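Riboflavin kinase, putative (Trypanosoma brucei, PDB 3BNW) probably phosphorylates riboflavin with ATP to give the flavin cofactor FMN. Local coordinates at residues Y61-V66 / D149-P154; F19-V24 / S170-F175; K117-G122 / S160-F165. All coordinates share one frame; numbering follows the deposited sequence.

All three contacts involve one curled antiparallel sheet, in which strand 115-126 runs between strands 18-25 and 58-69. Interaction 1 places the end of helix 133-151 against strand 58-69, interaction 3 lays the loop after helix 154-157 on strand 115-126, and interaction 2 adds strand 174-177 to strand 18-25. Interactions 1 and 3 have centres about 8 Å apart and touch; 3 and 2 are about 12 Å apart and also touch; 1 and 2 are about 19 Å apart. Each pairs an earlier strand with a later segment, 149-154, 160-165 and 170-175 in turn, so the C-terminal part of the chain passes across the sheet from strand 58-69 to strand 18-25.

Interaction 1. Residues Y61-V66 / D149-P154; sequences YGWGTV and DMLQKP
L151 and M150, at the end of helix 133-151, pack on Y61, G62 and W63 of strand 58-69. This is a helix end laid against the curled antiparallel sheet of the riboflavin kinase fold, and every residue that touches is buried.

The main apolar contact is a CH-pi arrangement. L151 CD2 sits over one face of the W63 indole, offset toward its rim, and comes to 3.4 Å from W63 NE1 and 3.7 Å from W63 CE2. L151 and W63 run alongside in opposite senses, and L151 CB lies 3.8 Å from W63 CZ2.

Y61 makes the second apolar contact. Its ring meets M150 obliquely, with Y61 CE1 at 3.8 Å from M150 CB. The methionine chain is bent at chi2 and chi3, and its methyl, M150 CE, ends 3.6 Å from Y61 OH.

No hydrogen bond crosses between strand and helix. The polar ends of the two aromatic residues are satisfied nearby: Y61 OH pairs with Q11 OE1, and W63 NE1 donates a hydrogen bond to L156 O in helix 154-157. Within 149-154, K153 N bonds to M150 O at 3.1 Å.

P81 of strand 75-87 and L121 of strand 115-126 also touch both W63 and L151. The second methyl of L151 takes a different path from the first: CD1 packs against the backbone of the strand, 3.5 Å from G62 O.

Interaction 2. Residues F19-V24 / S170-F175; sequences FLRGKV and STIPYF
T171 O is held by the side chain of R21, through a bond from R21 NH2 at 3.1 Å and a weak one from R21 NE at 3.4 Å. The oxygen lies in the guanidinium plane, at its edge, and R21 NH2 in turn lies in the plane of the T171 carbonyl. The arginine runs extended from the strand until chi3 (57°) bends NE to one side, where it meets the loop before strand 174-177.

Y174 CB lies over one face of the guanidinium, closest to R21 NH2 at 3.1 Å. The two side chains meet obliquely although the guanidinium and phenol planes are only 6° apart. Y174 CD1 then touches F19 CD1 at 4.1 Å, edge against edge, with the side chains crossing at about a right angle; R21 NH1 lies at the edge of the F19 ring, in its plane. Y174 OH bonds to E176.

The backbones form an antiparallel ladder. R21 and Y174 are a hydrogen-bonded pair, with R21 N to Y174 O at 2.8 Å and Y174 N to R21 O at 2.9 Å. L20 and F175 are the next, non-hydrogen-bonded pair, where F175 CA makes a CA-H...O contact with F19 O at 3.3 Å. Pairing gives way at P173, which follows a cis peptide bond, and beyond it I172 CD1 packs on K23 CE at 3.5 Å.

Strand 174-177 pairs with part of strand 18-25, which also bonds to strands 115-126 and 41-42; helix 46-52 covers the face carrying L20 and F175.

Interaction 3. Residues K117-G122 / S160-F165; sequences KIIVLG and SRHSLF
K117 reaches out from its strand to the carbonyl of F165. Its CG lies anti to the carbonyl carbon (chi1 -60°), and the chain is extended beyond CG, carrying NZ to F165 O at 2.9 Å, where it donates a hydrogen bond nearly in line with the C=O bond. The base of the same side chain is used as well: K117 CB lies 3.9 Å from F165 CD1.

The F165 ring turns its edge to the strand backbone, K117 O and I118 CA lying near its plane, with F165 CE1 3.6 Å from K117 O. I119 approaches the ring obliquely, I119 CG1 to F165 CZ and I119 CD1 to F165 CE2 both at 3.7 Å.

I119 has CG1 beside its backbone N (chi1 -65°) and CD1 extended beyond. That methyl touches both H162 and F165, and is 3.4 Å from H162 CB. The imidazole is steadied from within the loop: L164 N donates to H162 ND1 almost straight (172°), close to the ring plane.

The loop after helix 154-157 is therefore laid over strand 115-126, which is flanked in the sheet by strands 18-25 and 58-69. F19 of the first touches I119 and L164, and T65 of the second touches K117 and F165.

Interaction 1. Residues Y61-V66 / D149-P154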
loop_
_atom_site.group_PDB
_atom_site.type_symbol
_atom_site.label_atom_id
_atom_site.label_comp_id
_atom_site.label_asym_id
_atom_site.label_seq_id
_atom_site.Cartn_x
_atom_site.Cartn_y
_atom_site.Cartn_z
ATOM N N TYR A 61 -1.356 -4.708 -4.018
ATOM C CA TYR A 61 -2.456 -3.785 -4.229
ATOM C C TYR A 61 -3.569 -3.981 -3.206
ATOM O O TYR A 61 -3.640 -5.011 -2.535
ATOM C CB TYR A 61 -3.004 -3.952 -5.649
ATOM C CG TYR A 61 -3.659 -5.289 -5.926
ATOM C CD1 TYR A 61 -5.023 -5.475 -5.712
ATOM C CD2 TYR A 61 -2.923 -6.364 -6.404
ATOM C CE1 TYR A 61 -5.633 -6.695 -5.960
ATOM C CE2 TYR A 61 -3.527 -7.587 -6.660
ATOM C CZ TYR A 61 -4.885 -7.747 -6.434
ATOM O OH TYR A 61 -5.499 -8.959 -6.682
ATOM N N GLY A 62 -4.444 -2.985 -3.097
ATOM C CA GLY A 62 -5.594 -3.068 -2.199
ATOM C C GLY A 62 -6.233 -1.719 -1.953
ATOM O O GLY A 62 -6.124 -0.817 -2.776
ATOM N N TRP A 63 -6.892 -1.584 -0.805
ATOM C CA TRP A 63 -7.557 -0.341 -0.415
ATOM C C TRP A 63 -6.798 0.324 0.714
ATOM O O TRP A 63 -6.282 -0.356 1.594
ATOM C CB TRP A 63 -8.979 -0.623 0.061
ATOM C CG TRP A 63 -9.870 -1.158 -0.994
ATOM C CD1 TRP A 63 -10.249 -2.450 -1.159
ATOM C CD2 TRP A 63 -10.509 -0.412 -2.035
ATOM N NE1 TRP A 63 -11.083 -2.561 -2.239
ATOM C CE2 TRP A 63 -11.258 -1.324 -2.799
ATOM C CE3 TRP A 63 -10.519 0.940 -2.395
ATOM C CZ2 TRP A 63 -12.015 -0.935 -3.907
ATOM C CZ3 TRP A 63 -11.272 1.330 -3.499
ATOM C CH2 TRP A 63 -12.011 0.391 -4.240
ATOM N N GLY A 64 -6.742 1.650 0.697
ATOM C CA GLY A 64 -6.079 2.399 1.760
ATOM C C GLY A 64 -6.792 3.682 2.116
ATOM O O GLY A 64 -7.627 4.171 1.359
ATOM N N THR A 65 -6.456 4.228 3.279
ATOM C CA THR A 65 -6.989 5.519 3.710
ATOM C C THR A 65 -5.872 6.352 4.333
ATOM O O THR A 65 -4.853 5.808 4.774
ATOM C CB THR A 65 -8.145 5.352 4.740
ATOM O OG1 THR A 65 -7.640 4.781 5.954
ATOM C CG2 THR A 65 -9.244 4.452 4.178
ATOM N N VAL A 66 -6.072 7.666 4.359
ATOM C CA VAL A 66 -5.122 8.597 4.959
ATOM C C VAL A 66 -5.862 9.461 5.978
ATOM O O VAL A 66 -6.955 9.954 5.706
ATOM C CB VAL A 66 -4.423 9.468 3.880
ATOM C CG1 VAL A 66 -3.589 10.570 4.515
ATOM C CG2 VAL A 66 -3.553 8.600 3.004
ATOM N N ASP A 149 -8.669 -2.809 -12.223
ATOM C CA ASP A 149 -9.525 -3.872 -12.762
ATOM C C ASP A 149 -9.866 -4.918 -11.701
ATOM O O ASP A 149 -10.992 -5.422 -11.660
ATOM C CB ASP A 149 -8.866 -4.543 -13.978
ATOM C CG ASP A 149 -8.840 -3.640 -15.212
ATOM O OD1 ASP A 149 -9.479 -2.562 -15.197
ATOM O OD2 ASP A 149 -8.180 -4.009 -16.205
ATOM N N MET A 150 -8.896 -5.230 -10.845
ATOM C CA MET A 150 -9.092 -6.210 -9.774
ATOM C C MET A 150 -10.052 -5.694 -8.706
ATOM O O MET A 150 -10.914 -6.430 -8.236
ATOM C CB MET A 150 -7.754 -6.574 -9.118
ATOM C CG MET A 150 -6.780 -7.337 -10.017
ATOM S SD MET A 150 -7.426 -8.869 -10.710
ATOM C CE MET A 150 -7.958 -9.696 -9.219
ATOM N N LEU A 151 -9.904 -4.425 -8.334
ATOM C CA LEU A 151 -10.707 -3.835 -7.259
ATOM C C LEU A 151 -12.154 -3.547 -7.673
ATOM O O LEU A 151 -12.998 -3.281 -6.814
ATOM C CB LEU A 151 -10.038 -2.563 -6.717
ATOM C CG LEU A 151 -8.724 -2.769 -5.945
ATOM C CD1 LEU A 151 -8.059 -1.432 -5.671
ATOM C CD2 LEU A 151 -8.935 -3.529 -4.642
ATOM N N GLN A 152 -12.443 -3.599 -8.974
ATOM C CA GLN A 152 -13.825 -3.493 -9.454
ATOM C C GLN A 152 -14.605 -4.790 -9.216
ATOM O O GLN A 152 -15.839 -4.789 -9.249
ATOM C CB GLN A 152 -13.869 -3.120 -10.943
ATOM C CG GLN A 152 -13.373 -1.708 -11.261
ATOM C CD GLN A 152 -14.386 -0.623 -10.931
ATOM O OE1 GLN A 152 -14.974 -0.614 -9.850
ATOM N NE2 GLN A 152 -14.583 0.311 -11.863
ATOM N N LYS A 153 -13.890 -5.886 -8.967
ATOM C CA LYS A 153 -14.522 -7.184 -8.754
ATOM C C LYS A 153 -15.385 -7.138 -7.488
ATOM O O LYS A 153 -14.921 -6.680 -6.443
ATOM C CB LYS A 153 -13.470 -8.298 -8.674
ATOM C CG LYS A 153 -12.694 -8.488 -9.985
ATOM C CD LYS A 153 -11.416 -9.309 -9.827
ATOM C CE LYS A 153 -11.627 -10.785 -10.123
ATOM N NZ LYS A 153 -10.337 -11.547 -10.102
ATOM N N PRO A 154 -16.650 -7.598 -7.583
ATOM C CA PRO A 154 -17.608 -7.487 -6.476
ATOM C C PRO A 154 -17.058 -7.960 -5.129
ATOM O O PRO A 154 -17.316 -7.332 -4.101
ATOM C CB PRO A 154 -18.762 -8.392 -6.921
ATOM C CG PRO A 154 -18.698 -8.394 -8.398
ATOM C CD PRO A 154 -17.248 -8.266 -8.757
#

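Interaction 2. Residues F19-V24 / S170-F175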
loop_
_atom_site.group_PDB
_atom_site.type_symbol
_atom_site.label_atom_id
_atom_site.label_comp_id
_atom_site.label_asym_id
_atom_site.label_seq_id
_atom_site.Cartn_x
_atom_site.Cartn_y
_atom_site.Cartn_z
ATOM N N PHE A 19 -3.871 -6.449 7.056
ATOM C CA PHE A 19 -4.112 -5.050 7.368
ATOM C C PHE A 19 -2.827 -4.466 7.946
ATOM O O PHE A 19 -2.102 -5.152 8.670
ATOM C CB PHE A 19 -5.257 -4.950 8.381
ATOM C CG PHE A 19 -5.499 -3.560 8.903
ATOM C CD1 PHE A 19 -5.057 -3.193 10.169
ATOM C CD2 PHE A 19 -6.179 -2.623 8.135
ATOM C CE1 PHE A 19 -5.283 -1.913 10.658
ATOM C CE2 PHE A 19 -6.409 -1.344 8.613
ATOM C CZ PHE A 19 -5.959 -0.987 9.877
ATOM N N LEU A 20 -2.542 -3.211 7.619
ATOM C CA LEU A 20 -1.339 -2.548 8.112
ATOM C C LEU A 20 -1.643 -1.097 8.421
ATOM O O LEU A 20 -2.221 -0.391 7.593
ATOM C CB LEU A 20 -0.208 -2.656 7.082
ATOM C CG LEU A 20 1.176 -2.094 7.444
ATOM C CD1 LEU A 20 1.676 -2.613 8.787
ATOM C CD2 LEU A 20 2.193 -2.421 6.337
ATOM N N ARG A 21 -1.270 -0.660 9.620
ATOM C CA ARG A 21 -1.463 0.730 10.039
ATOM C C ARG A 21 -0.126 1.290 10.500
ATOM O O ARG A 21 0.570 0.655 11.293
ATOM C CB ARG A 21 -2.490 0.820 11.178
ATOM C CG ARG A 21 -2.704 2.243 11.719
ATOM C CD ARG A 21 -3.773 2.302 12.813
ATOM N NE ARG A 21 -3.473 1.412 13.943
ATOM C CZ ARG A 21 -4.173 0.329 14.286
ATOM N NH1 ARG A 21 -5.256 -0.037 13.609
ATOM N NH2 ARG A 21 -3.791 -0.395 15.331
ATOM N N GLY A 22 0.228 2.472 10.005
ATOM C CA GLY A 22 1.483 3.118 10.379
ATOM C C GLY A 22 1.569 4.542 9.865
ATOM O O GLY A 22 0.793 4.938 9.002
ATOM N N LYS A 23 2.519 5.307 10.398
ATOM C CA LYS A 23 2.720 6.697 9.987
ATOM C C LYS A 23 3.519 6.825 8.683
ATOM O O LYS A 23 4.385 6.002 8.383
ATOM C CB LYS A 23 3.410 7.494 11.100
ATOM C CG LYS A 23 2.572 7.633 12.360
ATOM C CD LYS A 23 2.842 8.935 13.088
ATOM C CE LYS A 23 2.156 8.950 14.448
ATOM N NZ LYS A 23 2.088 10.317 15.036
ATOM N N VAL A 24 3.207 7.868 7.917
ATOM C CA VAL A 24 3.926 8.177 6.685
ATOM C C VAL A 24 5.235 8.888 7.038
ATOM O O VAL A 24 5.216 9.950 7.673
ATOM C CB VAL A 24 3.086 9.073 5.741
ATOM C CG1 VAL A 24 3.844 9.358 4.447
ATOM C CG2 VAL A 24 1.738 8.420 5.440
ATOM N N SER A 170 -4.366 2.956 19.470
ATOM C CA SER A 170 -3.180 3.808 19.597
ATOM C C SER A 170 -1.877 3.064 19.263
ATOM O O SER A 170 -0.809 3.679 19.200
ATOM C CB SER A 170 -3.099 4.399 21.010
ATOM O OG SER A 170 -3.095 3.381 22.000
ATOM N N THR A 171 -1.971 1.750 19.047
ATOM C CA THR A 171 -0.820 0.936 18.666
ATOM C C THR A 171 -0.395 1.232 17.228
ATOM O O THR A 171 -1.118 0.920 16.284
ATOM C CB THR A 171 -1.137 -0.580 18.807
ATOM O OG1 THR A 171 -1.486 -0.873 20.167
ATOM C CG2 THR A 171 0.060 -1.444 18.390
ATOM N N ILE A 172 0.778 1.842 17.077
ATOM C CA ILE A 172 1.386 2.076 15.761
ATOM C C ILE A 172 2.873 1.697 15.796
ATOM O O ILE A 172 3.583 2.071 16.730
ATOM C CB ILE A 172 1.255 3.550 15.280
ATOM C CG1 ILE A 172 1.270 4.520 16.473
ATOM C CG2 ILE A 172 -0.009 3.731 14.441
ATOM C CD1 ILE A 172 1.495 5.971 16.099
ATOM N N PRO A 173 3.344 0.934 14.794
ATOM C CA PRO A 173 2.553 0.316 13.730
ATOM C C PRO A 173 1.698 -0.862 14.227
ATOM O O PRO A 173 1.840 -1.305 15.374
ATOM C CB PRO A 173 3.621 -0.172 12.743
ATOM C CG PRO A 173 4.816 -0.411 13.575
ATOM C CD PRO A 173 4.781 0.640 14.645
ATOM N N TYR A 174 0.813 -1.346 13.362
ATOM C CA TYR A 174 -0.018 -2.507 13.663
ATOM C C TYR A 174 -0.268 -3.344 12.403
ATOM O O TYR A 174 -0.563 -2.798 11.341
ATOM C CB TYR A 174 -1.354 -2.070 14.276
ATOM C CG TYR A 174 -2.229 -3.240 14.644
ATOM C CD1 TYR A 174 -3.289 -3.628 13.831
ATOM C CD2 TYR A 174 -1.969 -3.985 15.787
ATOM C CE1 TYR A 174 -4.078 -4.720 14.158
ATOM C CE2 TYR A 174 -2.750 -5.074 16.123
ATOM C CZ TYR A 174 -3.800 -5.438 15.306
ATOM O OH TYR A 174 -4.571 -6.525 15.650
ATOM N N PHE A 175 -0.155 -4.664 12.543
ATOM C CA PHE A 175 -0.389 -5.608 11.453
ATOM C C PHE A 175 -1.462 -6.613 11.871
ATOM O O PHE A 175 -1.478 -7.045 13.022
ATOM C CB PHE A 175 0.922 -6.340 11.119
ATOM C CG PHE A 175 0.771 -7.479 10.133
ATOM C CD1 PHE A 175 0.334 -8.732 10.552
ATOM C CD2 PHE A 175 1.092 -7.307 8.796
ATOM C CE1 PHE A 175 0.196 -9.780 9.655
ATOM C CE2 PHE A 175 0.960 -8.364 7.892
ATOM C CZ PHE A 175 0.509 -9.598 8.327
#

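Interaction 3. Residues K117-G122 / S160-F165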
loop_
_atom_site.group_PDB
_atom_site.type_symbol
_atom_site.label_atom_id
_atom_site.label_comp_id
_atom_site.label_asym_id
_atom_site.label_seq_id
_atom_site.Cartn_x
_atom_site.Cartn_y
_atom_site.Cartn_z
ATOM N N LYS A 117 -3.631 3.681 6.660
ATOM C CA LYS A 117 -4.149 2.358 6.919
ATOM C C LYS A 117 -4.346 1.697 5.573
ATOM O O LYS A 117 -4.925 2.304 4.680
ATOM C CB LYS A 117 -5.482 2.456 7.667
ATOM C CG LYS A 117 -5.391 3.153 9.015
ATOM C CD LYS A 117 -6.769 3.372 9.623
ATOM C CE LYS A 117 -6.744 4.445 10.714
ATOM N NZ LYS A 117 -8.101 4.732 11.256
ATOM N N ILE A 118 -3.850 0.474 5.411
ATOM C CA ILE A 118 -4.041 -0.251 4.154
ATOM C C ILE A 118 -4.504 -1.685 4.387
ATOM O O ILE A 118 -4.113 -2.323 5.365
ATOM C CB ILE A 118 -2.765 -0.238 3.248
ATOM C CG1 ILE A 118 -1.555 -0.832 3.970
ATOM C CG2 ILE A 118 -2.442 1.186 2.789
ATOM C CD1 ILE A 118 -0.398 -1.179 3.041
ATOM N N ILE A 119 -5.373 -2.160 3.497
ATOM C CA ILE A 119 -5.705 -3.576 3.390
ATOM C C ILE A 119 -5.079 -4.084 2.079
ATOM O O ILE A 119 -5.424 -3.602 1.000
ATOM C CB ILE A 119 -7.236 -3.803 3.406
ATOM C CG1 ILE A 119 -7.811 -3.380 4.765
ATOM C CG2 ILE A 119 -7.574 -5.270 3.128
ATOM C CD1 ILE A 119 -9.308 -3.599 4.935
ATOM N N VAL A 120 -4.137 -5.023 2.185
ATOM C CA VAL A 120 -3.453 -5.585 1.015
ATOM C C VAL A 120 -4.179 -6.845 0.568
ATOM O O VAL A 120 -4.207 -7.822 1.296
ATOM C CB VAL A 120 -1.967 -5.930 1.314
ATOM C CG1 VAL A 120 -1.365 -6.719 0.174
ATOM C CG2 VAL A 120 -1.158 -4.678 1.555
ATOM N N LEU A 121 -4.753 -6.817 -0.631
ATOM C CA LEU A 121 -5.631 -7.887 -1.096
ATOM C C LEU A 121 -4.982 -8.811 -2.121
ATOM O O LEU A 121 -5.483 -9.908 -2.359
ATOM C CB LEU A 121 -6.918 -7.293 -1.669
ATOM C CG LEU A 121 -7.809 -6.594 -0.632
ATOM C CD1 LEU A 121 -8.841 -5.705 -1.305
ATOM C CD2 LEU A 121 -8.477 -7.615 0.272
ATOM N N GLY A 122 -3.878 -8.391 -2.736
ATOM C CA GLY A 122 -3.184 -9.280 -3.665
ATOM C C GLY A 122 -1.871 -8.755 -4.203
ATOM O O GLY A 122 -1.487 -7.603 -3.954
ATOM N N SER A 160 -13.466 -2.040 0.571
ATOM C CA SER A 160 -13.402 -0.598 0.751
ATOM C C SER A 160 -14.124 -0.196 2.041
ATOM O O SER A 160 -13.706 0.739 2.724
ATOM C CB SER A 160 -14.015 0.129 -0.452
ATOM O OG SER A 160 -15.408 -0.109 -0.549
ATOM N N ARG A 161 -15.189 -0.924 2.377
ATOM C CA ARG A 161 -16.016 -0.619 3.543
ATOM C C ARG A 161 -15.618 -1.442 4.775
ATOM O O ARG A 161 -16.462 -1.719 5.629
ATOM C CB ARG A 161 -17.487 -0.897 3.213
ATOM C CG ARG A 161 -18.004 -0.226 1.945
ATOM C CD ARG A 161 -19.038 -1.098 1.221
ATOM N NE ARG A 161 -20.202 -1.409 2.058
ATOM C CZ ARG A 161 -20.424 -2.564 2.694
ATOM N NH1 ARG A 161 -19.571 -3.584 2.615
ATOM N NH2 ARG A 161 -21.528 -2.703 3.424
ATOM N N HIS A 162 -14.347 -1.820 4.882
ATOM C CA HIS A 162 -13.916 -2.734 5.942
ATOM C C HIS A 162 -13.783 -2.020 7.286
ATOM O O HIS A 162 -13.319 -0.878 7.355
ATOM C CB HIS A 162 -12.596 -3.406 5.581
ATOM C CG HIS A 162 -12.373 -4.714 6.275
ATOM N ND1 HIS A 162 -11.923 -4.805 7.575
ATOM C CD2 HIS A 162 -12.522 -5.987 5.840
ATOM C CE1 HIS A 162 -11.811 -6.077 7.911
ATOM N NE2 HIS A 162 -12.170 -6.815 6.877
ATOM N N SER A 163 -14.180 -2.728 8.343
ATOM C CA SER A 163 -14.299 -2.178 9.694
ATOM C C SER A 163 -12.962 -1.831 10.354
ATOM O O SER A 163 -12.922 -1.011 11.275
ATOM C CB SER A 163 -15.071 -3.168 10.580
ATOM O OG SER A 163 -14.633 -4.502 10.361
ATOM N N LEU A 164 -11.880 -2.461 9.893
ATOM C CA LEU A 164 -10.529 -2.180 10.400
ATOM C C LEU A 164 -10.091 -0.735 10.136
ATOM O O LEU A 164 -9.301 -0.172 10.902
ATOM C CB LEU A 164 -9.508 -3.147 9.793
ATOM C CG LEU A 164 -9.282 -4.481 10.508
ATOM C CD1 LEU A 164 -8.394 -4.295 11.729
ATOM C CD2 LEU A 164 -10.595 -5.119 10.898
ATOM N N PHE A 165 -10.595 -0.139 9.057
ATOM C CA PHE A 165 -10.337 1.272 8.782
ATOM C C PHE A 165 -10.931 2.134 9.893
ATOM O O PHE A 165 -10.312 3.101 10.341
ATOM C CB PHE A 165 -10.926 1.699 7.431
ATOM C CG PHE A 165 -10.199 1.140 6.241
ATOM C CD1 PHE A 165 -8.835 1.361 6.072
ATOM C CD2 PHE A 165 -10.882 0.414 5.270
ATOM C CE1 PHE A 165 -8.159 0.847 4.964
ATOM C CE2 PHE A 165 -10.216 -0.100 4.162
ATOM C CZ PHE A 165 -8.850 0.119 4.009
#